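Local coordinates for protein walker-Type ATPase (Pyrococcus abyssi, PDB 2QEN) that is of unknown cellular role but holds ADP and magnesium in a Walker-type nucleotide site and probably binds ATP, at residues Ser208-Phe211 against Phe216-Val219; Glu225-Glu230 against Val247-Asn252; Ser112-Phe117 against Phe155-Asp160. The protein carries 1 engineered substitution. All blocks are in the same frame, centred on the assembly; numbering follows the deposited sequence.

In the fold
Contacts 1 and 2 lie together, their centres about 10 Å apart, in the helical region that follows the parallel sheet; they touch through Val-219 and Leu-250 and through Phe-216 and Tyr-249. Contact 3 is on the opposite side of the chain's centre, about 44 Å from contact 1 between centres, on helices packed against the sheet. Contacts 1 and 3 are surface contacts, whereas contact 2 is partly buried. The touching pair of contact 1 belongs to one helix, 205-217, while each of the others joins two helices. Their chemistry differs accordingly: a long salt bridge in contact 1, a short tyrosine-carboxylate hydrogen bond in contact 2, and a cation-pi stack in contact 3.

Contact 1 of 3, residues Ser208-Phe211 against Phe216-Val219; sequences SVEF and FREV. With ADP (adenosine-5'-diphosphate), chain C.
Glu-210 and Arg-217 meet at the surface of helix 205-217, seven residues and so about two turns apart. OE2 of Glu-210 approaches the edge of the Arg-217 guanidinium, close to its plane, and lies 3.6 Å from NH1; the pair is a long salt bridge rather than a hydrogen bond. The carboxylate and guanidinium planes are only 25° apart. The glutamate starts out directed away from its partner, and the bend at chi2 (39°) brings the carboxylate back along the helix. Arg-217 instead points toward residues 208-211 from its CB onward, runs extended through chi2, and turns at chi3 (-81°) to present NH1. Its other terminal nitrogen, NH2, is close to the like-charged Lys-213 NZ, a repulsion that the carboxylate probably offsets in part. Helix 205-217 follows the last strand of a parallel sheet with strand order 2-3-4-1-5, and with helices 225-235 and 239-252 it forms a helical region consistent with the lid of AAA+-like P-loop ATPases. Another side of the same helix, one residue on from Glu-210, reaches the nucleotide. Phe-211 directs the CE2-CZ edge of its ring onto a face of the adenine, CE2 lying 3.5 Å from C2 of ADP and CZ 3.8 Å from N3 of ADP. The ring edge therefore stands over the base at a steep tilt, adding nonpolar cover; ADP is also hydrogen-bonded by Phe-15 N and by P-loop amides, among them Gly-43 N and Lys-44 N. Phe-15 meets the Phe-211 ring edge-to-face, Phe-203 also touches it, and Leu-242 and Val-243 of helix 239-252 pack on it. Beyond the arginine, OE1 of Glu-218 accepts a hydrogen bond from Leu-2 N, linking this part of the chain to its N-terminal residues.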
loop_
_atom_site.group_PDB
_atom_site.type_symbol
_atom_site.label_atom_id
_atom_site.label_comp_id
_atom_site.label_asym_id
_atom_site.label_seq_id
_atom_site.Cartn_x
_atom_site.Cartn_y
_atom_site.Cartn_z
ATOM N N SER A 208 -5.839 18.514 4.347
ATOM C CA SER A 208 -7.072 17.795 4.717
ATOM C C SER A 208 -8.336 18.659 4.621
ATOM O O SER A 208 -9.332 18.233 4.043
ATOM C CB SER A 208 -6.960 17.208 6.125
ATOM O OG SER A 208 -5.869 16.315 6.197
ATOM N N VAL A 209 -8.276 19.860 5.200
ATOM C CA VAL A 209 -9.357 20.848 5.128
ATOM C C VAL A 209 -9.696 21.200 3.679
ATOM O O VAL A 209 -10.866 21.181 3.286
ATOM C CB VAL A 209 -9.005 22.144 5.963
ATOM C CG1 VAL A 209 -9.827 23.353 5.514
ATOM C CG2 VAL A 209 -9.220 21.894 7.465
ATOM N N GLU A 210 -8.663 21.497 2.894
ATOM C CA GLU A 210 -8.819 21.776 1.463
ATOM C C GLU A 210 -9.390 20.614 0.626
ATOM O O GLU A 210 -10.176 20.841 -0.315
ATOM C CB GLU A 210 -7.488 22.249 0.870
ATOM C CG GLU A 210 -7.657 23.130 -0.345
ATOM C CD GLU A 210 -8.824 24.095 -0.198
ATOM O OE1 GLU A 210 -8.680 25.092 0.557
ATOM O OE2 GLU A 210 -9.884 23.831 -0.835
ATOM N N PHE A 211 -8.984 19.392 0.975
ATOM C CA PHE A 211 -9.503 18.163 0.377
ATOM C C PHE A 211 -11.021 18.098 0.542
ATOM O O PHE A 211 -11.746 17.986 -0.445
ATOM C CB PHE A 211 -8.816 16.949 1.033
ATOM C CG PHE A 211 -9.171 15.623 0.423
ATOM C CD1 PHE A 211 -10.345 14.946 0.797
ATOM C CD2 PHE A 211 -8.310 15.016 -0.493
ATOM C CE1 PHE A 211 -10.677 13.708 0.234
ATOM C CE2 PHE A 211 -8.625 13.786 -1.047
ATOM C CZ PHE A 211 -9.822 13.127 -0.676
ATOM N N PHE A 216 -16.916 19.036 -1.365
ATOM C CA PHE A 216 -18.239 19.641 -1.209
ATOM C C PHE A 216 -18.515 20.704 -2.278
ATOM O O PHE A 216 -19.645 20.842 -2.750
ATOM C CB PHE A 216 -18.407 20.212 0.201
ATOM C CG PHE A 216 -18.440 19.158 1.281
ATOM C CD1 PHE A 216 -19.473 18.220 1.330
ATOM C CD2 PHE A 216 -17.439 19.100 2.255
ATOM C CE1 PHE A 216 -19.505 17.230 2.325
ATOM C CE2 PHE A 216 -17.467 18.111 3.252
ATOM C CZ PHE A 216 -18.507 17.184 3.286
ATOM N N ARG A 217 -17.470 21.431 -2.669
ATOM C CA ARG A 217 -17.546 22.418 -3.743
ATOM C C ARG A 217 -18.036 21.797 -5.055
ATOM O O ARG A 217 -18.884 22.380 -5.744
ATOM C CB ARG A 217 -16.179 23.082 -3.942
ATOM C CG ARG A 217 -16.232 24.408 -4.671
ATOM C CD ARG A 217 -14.867 25.101 -4.710
ATOM N NE ARG A 217 -14.563 25.819 -3.465
ATOM C CZ ARG A 217 -13.611 25.473 -2.597
ATOM N NH1 ARG A 217 -12.835 24.408 -2.820
ATOM N NH2 ARG A 217 -13.427 26.209 -1.505
ATOM N N GLU A 218 -17.509 20.613 -5.384
ATOM C CA GLU A 218 -17.855 19.884 -6.616
ATOM C C GLU A 218 -19.350 19.577 -6.762
ATOM O O GLU A 218 -19.828 19.377 -7.873
ATOM C CB GLU A 218 -17.033 18.584 -6.743
ATOM C CG GLU A 218 -15.536 18.790 -6.989
ATOM C CD GLU A 218 -14.732 17.488 -6.997
ATOM O OE1 GLU A 218 -15.224 16.461 -6.474
ATOM O OE2 GLU A 218 -13.597 17.491 -7.528
ATOM N N VAL A 219 -20.081 19.530 -5.651
ATOM C CA VAL A 219 -21.542 19.339 -5.691
ATOM C C VAL A 219 -22.312 20.563 -5.183
ATOM O O VAL A 219 -23.449 20.437 -4.710
ATOM C CB VAL A 219 -21.999 18.063 -4.914
ATOM C CG1 VAL A 219 -21.483 16.782 -5.603
ATOM C CG2 VAL A 219 -21.557 18.122 -3.458
HETATM P PB ADP C . -3.203 2.556 -0.132
HETATM O O1B ADP C . -2.129 3.514 0.325
HETATM O O2B ADP C . -2.868 1.915 -1.461
HETATM O O3B ADP C . -3.666 1.553 0.892
HETATM P PA ADP C . -5.410 3.762 -1.688
HETATM O O1A ADP C . -4.632 4.357 -2.832
HETATM O O2A ADP C . -6.295 2.576 -1.915
HETATM O O3A ADP C . -4.470 3.518 -0.374
HETATM O "O5'" ADP C . -6.291 4.989 -1.111
HETATM C "C5'" ADP C . -7.407 4.809 -0.234
HETATM C "C4'" ADP C . -8.600 5.575 -0.818
HETATM O "O4'" ADP C . -8.485 6.982 -0.530
HETATM C "C3'" ADP C . -8.730 5.519 -2.340
HETATM O "O3'" ADP C . -9.568 4.458 -2.780
HETATM C "C2'" ADP C . -9.405 6.809 -2.679
HETATM O "O2'" ADP C . -10.744 6.673 -2.210
HETATM C "C1'" ADP C . -8.831 7.764 -1.677
HETATM N N9 ADP C . -7.638 8.551 -2.065
HETATM C C8 ADP C . -6.367 8.227 -1.766
HETATM N N7 ADP C . -5.504 9.186 -2.181
HETATM C C5 ADP C . -6.235 10.154 -2.764
HETATM C C6 ADP C . -5.961 11.449 -3.419
HETATM N N6 ADP C . -4.698 11.917 -3.535
HETATM N N1 ADP C . -7.019 12.154 -3.894
HETATM C C2 ADP C . -8.273 11.698 -3.798
HETATM N N3 ADP C . -8.602 10.541 -3.194
HETATM C C4 ADP C . -7.645 9.734 -2.674
#

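Contact 2 of 3, residues Glu225-Glu230 against Val247-Asn252; sequences ENEIEE and VEYLRN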
loop_
_atom_site.group_PDB
_atom_site.type_symbol
_atom_site.label_atom_id
_atom_site.label_comp_id
_atom_site.label_asym_id
_atom_site.label_seq_id
_atom_site.Cartn_x
_atom_site.Cartn_y
_atom_site.Cartn_z
ATOM N N GLU A 225 -17.655 25.822 8.350
ATOM C CA GLU A 225 -16.221 25.728 8.614
ATOM C C GLU A 225 -15.883 24.796 9.773
ATOM O O GLU A 225 -14.990 23.956 9.652
ATOM C CB GLU A 225 -15.646 27.117 8.899
ATOM C CG GLU A 225 -14.132 27.120 8.944
ATOM C CD GLU A 225 -13.540 28.454 9.344
ATOM O OE1 GLU A 225 -14.302 29.414 9.589
ATOM O OE2 GLU A 225 -12.295 28.535 9.409
ATOM N N ASN A 226 -16.607 24.949 10.884
ATOM C CA ASN A 226 -16.393 24.145 12.087
ATOM C C ASN A 226 -16.659 22.632 11.933
ATOM O O ASN A 226 -16.073 21.832 12.658
ATOM C CB ASN A 226 -17.184 24.724 13.276
ATOM C CG ASN A 226 -16.431 25.859 14.001
ATOM O OD1 ASN A 226 -15.214 26.046 13.827
ATOM N ND2 ASN A 226 -17.158 26.615 14.823
ATOM N N GLU A 227 -17.534 22.252 10.998
ATOM C CA GLU A 227 -17.821 20.846 10.726
ATOM C C GLU A 227 -16.677 20.182 9.950
ATOM O O GLU A 227 -16.344 19.016 10.183
ATOM C CB GLU A 227 -19.144 20.675 9.954
ATOM C CG GLU A 227 -20.414 21.059 10.749
ATOM C CD GLU A 227 -21.694 20.860 9.936
ATOM O OE1 GLU A 227 -21.713 19.992 9.025
ATOM O OE2 GLU A 227 -22.686 21.580 10.199
ATOM N N ILE A 228 -16.091 20.918 9.012
ATOM C CA ILE A 228 -14.896 20.439 8.314
ATOM C C ILE A 228 -13.694 20.335 9.276
ATOM O O ILE A 228 -12.969 19.337 9.257
ATOM C CB ILE A 228 -14.602 21.278 7.025
ATOM C CG1 ILE A 228 -15.571 20.841 5.902
ATOM C CG2 ILE A 228 -13.118 21.141 6.577
ATOM C CD1 ILE A 228 -15.771 21.860 4.810
ATOM N N GLU A 229 -13.510 21.337 10.133
ATOM C CA GLU A 229 -12.470 21.277 11.169
ATOM C C GLU A 229 -12.647 20.071 12.087
ATOM O O GLU A 229 -11.689 19.348 12.351
ATOM C CB GLU A 229 -12.433 22.566 11.995
ATOM C CG GLU A 229 -12.240 23.805 11.152
ATOM C CD GLU A 229 -11.543 24.922 11.890
ATOM O OE1 GLU A 229 -12.180 25.544 12.779
ATOM O OE2 GLU A 229 -10.358 25.181 11.557
ATOM N N GLU A 230 -13.877 19.852 12.558
ATOM C CA GLU A 230 -14.185 18.695 13.405
ATOM C C GLU A 230 -13.939 17.348 12.689
ATOM O O GLU A 230 -13.443 16.403 13.290
ATOM C CB GLU A 230 -15.622 18.785 13.942
ATOM C CG GLU A 230 -15.909 17.915 15.161
ATOM C CD GLU A 230 -15.557 18.586 16.481
ATOM O OE1 GLU A 230 -16.266 19.533 16.916
ATOM O OE2 GLU A 230 -14.563 18.147 17.097
ATOM N N VAL A 247 -18.530 11.127 1.070
ATOM C CA VAL A 247 -19.657 10.297 0.618
ATOM C C VAL A 247 -20.817 10.231 1.631
ATOM O O VAL A 247 -21.962 10.497 1.273
ATOM C CB VAL A 247 -19.163 8.856 0.235
ATOM C CG1 VAL A 247 -20.338 7.900 -0.080
ATOM C CG2 VAL A 247 -18.193 8.928 -0.977
ATOM N N GLU A 248 -20.529 9.873 2.882
ATOM C CA GLU A 248 -21.583 9.752 3.917
ATOM C C GLU A 248 -22.283 11.074 4.204
ATOM O O GLU A 248 -23.478 11.099 4.455
ATOM C CB GLU A 248 -21.026 9.140 5.214
ATOM C CG GLU A 248 -20.664 7.650 5.121
ATOM C CD GLU A 248 -21.819 6.798 4.586
ATOM O OE1 GLU A 248 -22.988 7.170 4.811
ATOM O OE2 GLU A 248 -21.566 5.758 3.927
ATOM N N TYR A 249 -21.543 12.178 4.119
ATOM C CA TYR A 249 -22.130 13.495 4.303
ATOM C C TYR A 249 -23.088 13.856 3.179
ATOM O O TYR A 249 -24.158 14.384 3.452
ATOM C CB TYR A 249 -21.054 14.587 4.500
ATOM C CG TYR A 249 -21.589 15.848 5.173
ATOM C CD1 TYR A 249 -22.394 16.756 4.468
ATOM C CD2 TYR A 249 -21.279 16.143 6.494
ATOM C CE1 TYR A 249 -22.897 17.921 5.081
ATOM C CE2 TYR A 249 -21.760 17.304 7.108
ATOM C CZ TYR A 249 -22.569 18.187 6.391
ATOM O OH TYR A 249 -23.057 19.326 6.998
ATOM N N LEU A 250 -22.712 13.553 1.930
ATOM C CA LEU A 250 -23.571 13.788 0.760
ATOM C C LEU A 250 -24.865 12.964 0.822
ATOM O O LEU A 250 -25.925 13.404 0.380
ATOM C CB LEU A 250 -22.818 13.431 -0.537
ATOM C CG LEU A 250 -21.645 14.316 -0.986
ATOM C CD1 LEU A 250 -21.285 14.030 -2.445
ATOM C CD2 LEU A 250 -21.947 15.783 -0.809
ATOM N N ARG A 251 -24.758 11.762 1.372
ATOM C CA ARG A 251 -25.886 10.868 1.505
ATOM C C ARG A 251 -26.795 11.194 2.711
ATOM O O ARG A 251 -27.977 10.902 2.680
ATOM C CB ARG A 251 -25.357 9.434 1.575
ATOM C CG ARG A 251 -24.833 8.966 0.223
ATOM C CD ARG A 251 -24.133 7.634 0.302
ATOM N NE ARG A 251 -23.877 7.160 -1.051
ATOM C CZ ARG A 251 -23.415 5.955 -1.364
ATOM N NH1 ARG A 251 -23.137 5.078 -0.421
ATOM N NH2 ARG A 251 -23.245 5.634 -2.636
ATOM N N ASN A 252 -26.223 11.798 3.757
ATOM C CA ASN A 252 -26.911 11.963 5.036
ATOM C C ASN A 252 -27.177 13.400 5.469
ATOM O O ASN A 252 -28.083 13.631 6.265
ATOM C CB ASN A 252 -26.140 11.221 6.132
ATOM C CG ASN A 252 -26.224 9.731 5.965
ATOM O OD1 ASN A 252 -27.216 9.126 6.352
ATOM N ND2 ASN A 252 -25.200 9.128 5.336
#
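The Tyr-249 ring is met at its edge by the Glu-227 carboxylate: OE1 of Glu-227 lies near the ring plane, 3.3 Å from CE2 of Tyr-249, and the two planes are turned 37° against each other. Phe-216 of helix 205-217 packs edge-to-face with the same tyrosine, while Val-223 and Ala-258 also touch it. A second flat group, the Arg-251 guanidinium, carries CG1 of Val-247 over one face, offset toward its rim. The side chains of Glu-227 and Tyr-249 cross at about a right angle, and Tyr-249 OH donates to OE1 of Glu-227 over 2.5 Å; OE1 receives the bond on its syn lone pair, on the side of the other carboxylate oxygen. Glu-227 spans the gap because its chain is extended beyond CG (chi2 -180°). The contact bridges helices 225-235 and 239-252, whose nearest CA atoms here, those of Glu-227 and Tyr-249, are 10.7 Å apart. Near the end of the second helix, ND2 of Asn-252 donates to Glu-248 O over 2.8 Å, with the acceptor in the amide plane. Phe-255 of the following helix packs on Glu-227. A buried phenol is thus satisfied by a carboxylate, and so short a bond, though its exact length should not be pressed, would probably stabilise the ionised form of Glu-227.

Contact 3 of 3, residues Ser112-Phe117 against Phe155-Asp160; sequences SLREVF and FAYAYD
The guanidinium of Arg-114 lies flat on the Tyr-157 ring, the planes only 12° apart, with CZ of Arg-114 3.4 Å from CD1 of Tyr-157. This is a cation-pi stack: CZ stands 3.7 Å from the ring centroid, over the face of the ring. The aliphatic part of the arginine covers the same face, CG lying 3.5 Å from CE2 of Tyr-157 and CD making a CH-pi contact. Bends at chi2 (136°) and chi3 (145°), both away from staggered values, carry the chain across the face of the ring. The stack joins helices 113-127 and 149-161, which precede and follow strand 130-135 in this P-loop-type alpha/beta fold. Phe-117 and Phe-155 pack against the parallel sheet, Phe-117 on Leu-165, and Phe-155 on Ile-167 and Leu-169, all of strand 165-171. An alanine in place of Tyr-157 would remove the ring, and the Arg-114 guanidinium is likely to lose its flat support and swing more freely at the surface. At the start of the first helix Ser-112 and Glu-115 form a capping box: Glu-115 N donates to Ser-112 OG, and Ser-112 N to OE1 of Glu-115, each over 3.1 Å.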
loop_
_atom_site.group_PDB
_atom_site.type_symbol
_atom_site.label_atom_id
_atom_site.label_comp_id
_atom_site.label_asym_id
_atom_site.label_seq_id
_atom_site.Cartn_x
_atom_site.Cartn_y
_atom_site.Cartn_z
ATOM N N SER A 112 8.910 -18.937 -18.358
ATOM C CA SER A 112 9.699 -18.494 -17.210
ATOM C C SER A 112 9.490 -16.997 -16.954
ATOM O O SER A 112 9.142 -16.236 -17.863
ATOM C CB SER A 112 11.188 -18.809 -17.398
ATOM O OG SER A 112 11.844 -17.849 -18.200
ATOM N N LEU A 113 9.702 -16.584 -15.709
ATOM C CA LEU A 113 9.612 -15.184 -15.340
ATOM C C LEU A 113 10.612 -14.316 -16.098
ATOM O O LEU A 113 10.296 -13.205 -16.504
ATOM C CB LEU A 113 9.817 -15.025 -13.832
ATOM C CG LEU A 113 8.724 -15.543 -12.898
ATOM C CD1 LEU A 113 9.254 -15.462 -11.490
ATOM C CD2 LEU A 113 7.431 -14.726 -13.039
ATOM N N ARG A 114 11.821 -14.840 -16.270
ATOM C CA ARG A 114 12.894 -14.144 -16.957
ATOM C C ARG A 114 12.578 -13.872 -18.435
ATOM O O ARG A 114 12.841 -12.777 -18.927
ATOM C CB ARG A 114 14.164 -14.964 -16.840
ATOM C CG ARG A 114 15.421 -14.170 -16.933
ATOM C CD ARG A 114 16.397 -14.637 -15.870
ATOM N NE ARG A 114 17.753 -14.565 -16.390
ATOM C CZ ARG A 114 18.858 -14.610 -15.656
ATOM N NH1 ARG A 114 18.808 -14.715 -14.333
ATOM N NH2 ARG A 114 20.020 -14.544 -16.267
ATOM N N GLU A 115 12.018 -14.880 -19.106
ATOM C CA GLU A 115 11.501 -14.821 -20.486
ATOM C C GLU A 115 10.514 -13.661 -20.664
ATOM O O GLU A 115 10.656 -12.854 -21.581
ATOM C CB GLU A 115 10.777 -16.142 -20.774
ATOM C CG GLU A 115 10.591 -16.553 -22.208
ATOM C CD GLU A 115 10.010 -17.982 -22.331
ATOM O OE1 GLU A 115 9.803 -18.666 -21.283
ATOM O OE2 GLU A 115 9.765 -18.426 -23.479
ATOM N N VAL A 116 9.528 -13.591 -19.767
ATOM C CA VAL A 116 8.505 -12.552 -19.751
ATOM C C VAL A 116 9.111 -11.161 -19.551
ATOM O O VAL A 116 8.758 -10.213 -20.264
ATOM C CB VAL A 116 7.448 -12.828 -18.632
ATOM C CG1 VAL A 116 6.524 -11.597 -18.401
ATOM C CG2 VAL A 116 6.640 -14.108 -18.942
ATOM N N PHE A 117 10.023 -11.051 -18.588
ATOM C CA PHE A 117 10.644 -9.771 -18.276
ATOM C C PHE A 117 11.552 -9.240 -19.382
ATOM O O PHE A 117 11.594 -8.032 -19.611
ATOM C CB PHE A 117 11.320 -9.803 -16.897
ATOM C CG PHE A 117 10.363 -9.519 -15.753
ATOM C CD1 PHE A 117 9.138 -10.198 -15.659
ATOM C CD2 PHE A 117 10.657 -8.552 -14.802
ATOM C CE1 PHE A 117 8.232 -9.925 -14.602
ATOM C CE2 PHE A 117 9.752 -8.269 -13.739
ATOM C CZ PHE A 117 8.544 -8.954 -13.654
ATOM N N PHE A 155 14.317 -9.818 -9.713
ATOM C CA PHE A 155 14.545 -8.377 -9.502
ATOM C C PHE A 155 16.030 -7.972 -9.654
ATOM O O PHE A 155 16.332 -6.890 -10.161
ATOM C CB PHE A 155 14.028 -7.908 -8.133
ATOM C CG PHE A 155 12.536 -8.068 -7.925
ATOM C CD1 PHE A 155 11.646 -8.061 -8.995
ATOM C CD2 PHE A 155 12.019 -8.190 -6.626
ATOM C CE1 PHE A 155 10.271 -8.207 -8.779
ATOM C CE2 PHE A 155 10.648 -8.318 -6.398
ATOM C CZ PHE A 155 9.773 -8.325 -7.460
ATOM N N ALA A 156 16.938 -8.824 -9.188
ATOM C CA ALA A 156 18.379 -8.588 -9.311
ATOM C C ALA A 156 18.782 -8.615 -10.775
ATOM O O ALA A 156 19.601 -7.822 -11.218
ATOM C CB ALA A 156 19.155 -9.638 -8.543
ATOM N N TYR A 157 18.181 -9.533 -11.527
ATOM C CA TYR A 157 18.423 -9.638 -12.966
ATOM C C TYR A 157 17.907 -8.407 -13.717
ATOM O O TYR A 157 18.627 -7.817 -14.504
ATOM C CB TYR A 157 17.800 -10.918 -13.515
ATOM C CG TYR A 157 17.860 -11.007 -15.018
ATOM C CD1 TYR A 157 19.074 -11.218 -15.680
ATOM C CD2 TYR A 157 16.711 -10.890 -15.771
ATOM C CE1 TYR A 157 19.122 -11.292 -17.048
ATOM C CE2 TYR A 157 16.753 -10.980 -17.137
ATOM C CZ TYR A 157 17.944 -11.179 -17.765
ATOM O OH TYR A 157 17.951 -11.259 -19.129
ATOM N N ALA A 158 16.670 -8.008 -13.454
ATOM C CA ALA A 158 16.160 -6.748 -14.000
ATOM C C ALA A 158 17.070 -5.542 -13.654
ATOM O O ALA A 158 17.379 -4.717 -14.514
ATOM C CB ALA A 158 14.730 -6.510 -13.539
ATOM N N TYR A 159 17.494 -5.462 -12.394
ATOM C CA TYR A 159 18.340 -4.370 -11.895
ATOM C C TYR A 159 19.606 -4.235 -12.728
ATOM O O TYR A 159 19.946 -3.145 -13.191
ATOM C CB TYR A 159 18.716 -4.618 -10.422
ATOM C CG TYR A 159 19.205 -3.392 -9.679
ATOM C CD1 TYR A 159 20.496 -2.889 -9.883
ATOM C CD2 TYR A 159 18.377 -2.744 -8.753
ATOM C CE1 TYR A 159 20.940 -1.749 -9.198
ATOM C CE2 TYR A 159 18.803 -1.620 -8.065
ATOM C CZ TYR A 159 20.090 -1.126 -8.298
ATOM O OH TYR A 159 20.519 -0.011 -7.629
ATOM N N ASP A 160 20.298 -5.357 -12.922
ATOM C CA ASP A 160 21.606 -5.360 -13.563
ATOM C C ASP A 160 21.545 -5.311 -15.088
ATOM O O ASP A 160 22.419 -4.717 -15.722
ATOM C CB ASP A 160 22.398 -6.606 -13.159
ATOM C CG ASP A 160 22.726 -6.659 -11.678
ATOM O OD1 ASP A 160 22.804 -5.610 -11.002
ATOM O OD2 ASP A 160 22.938 -7.785 -11.183
#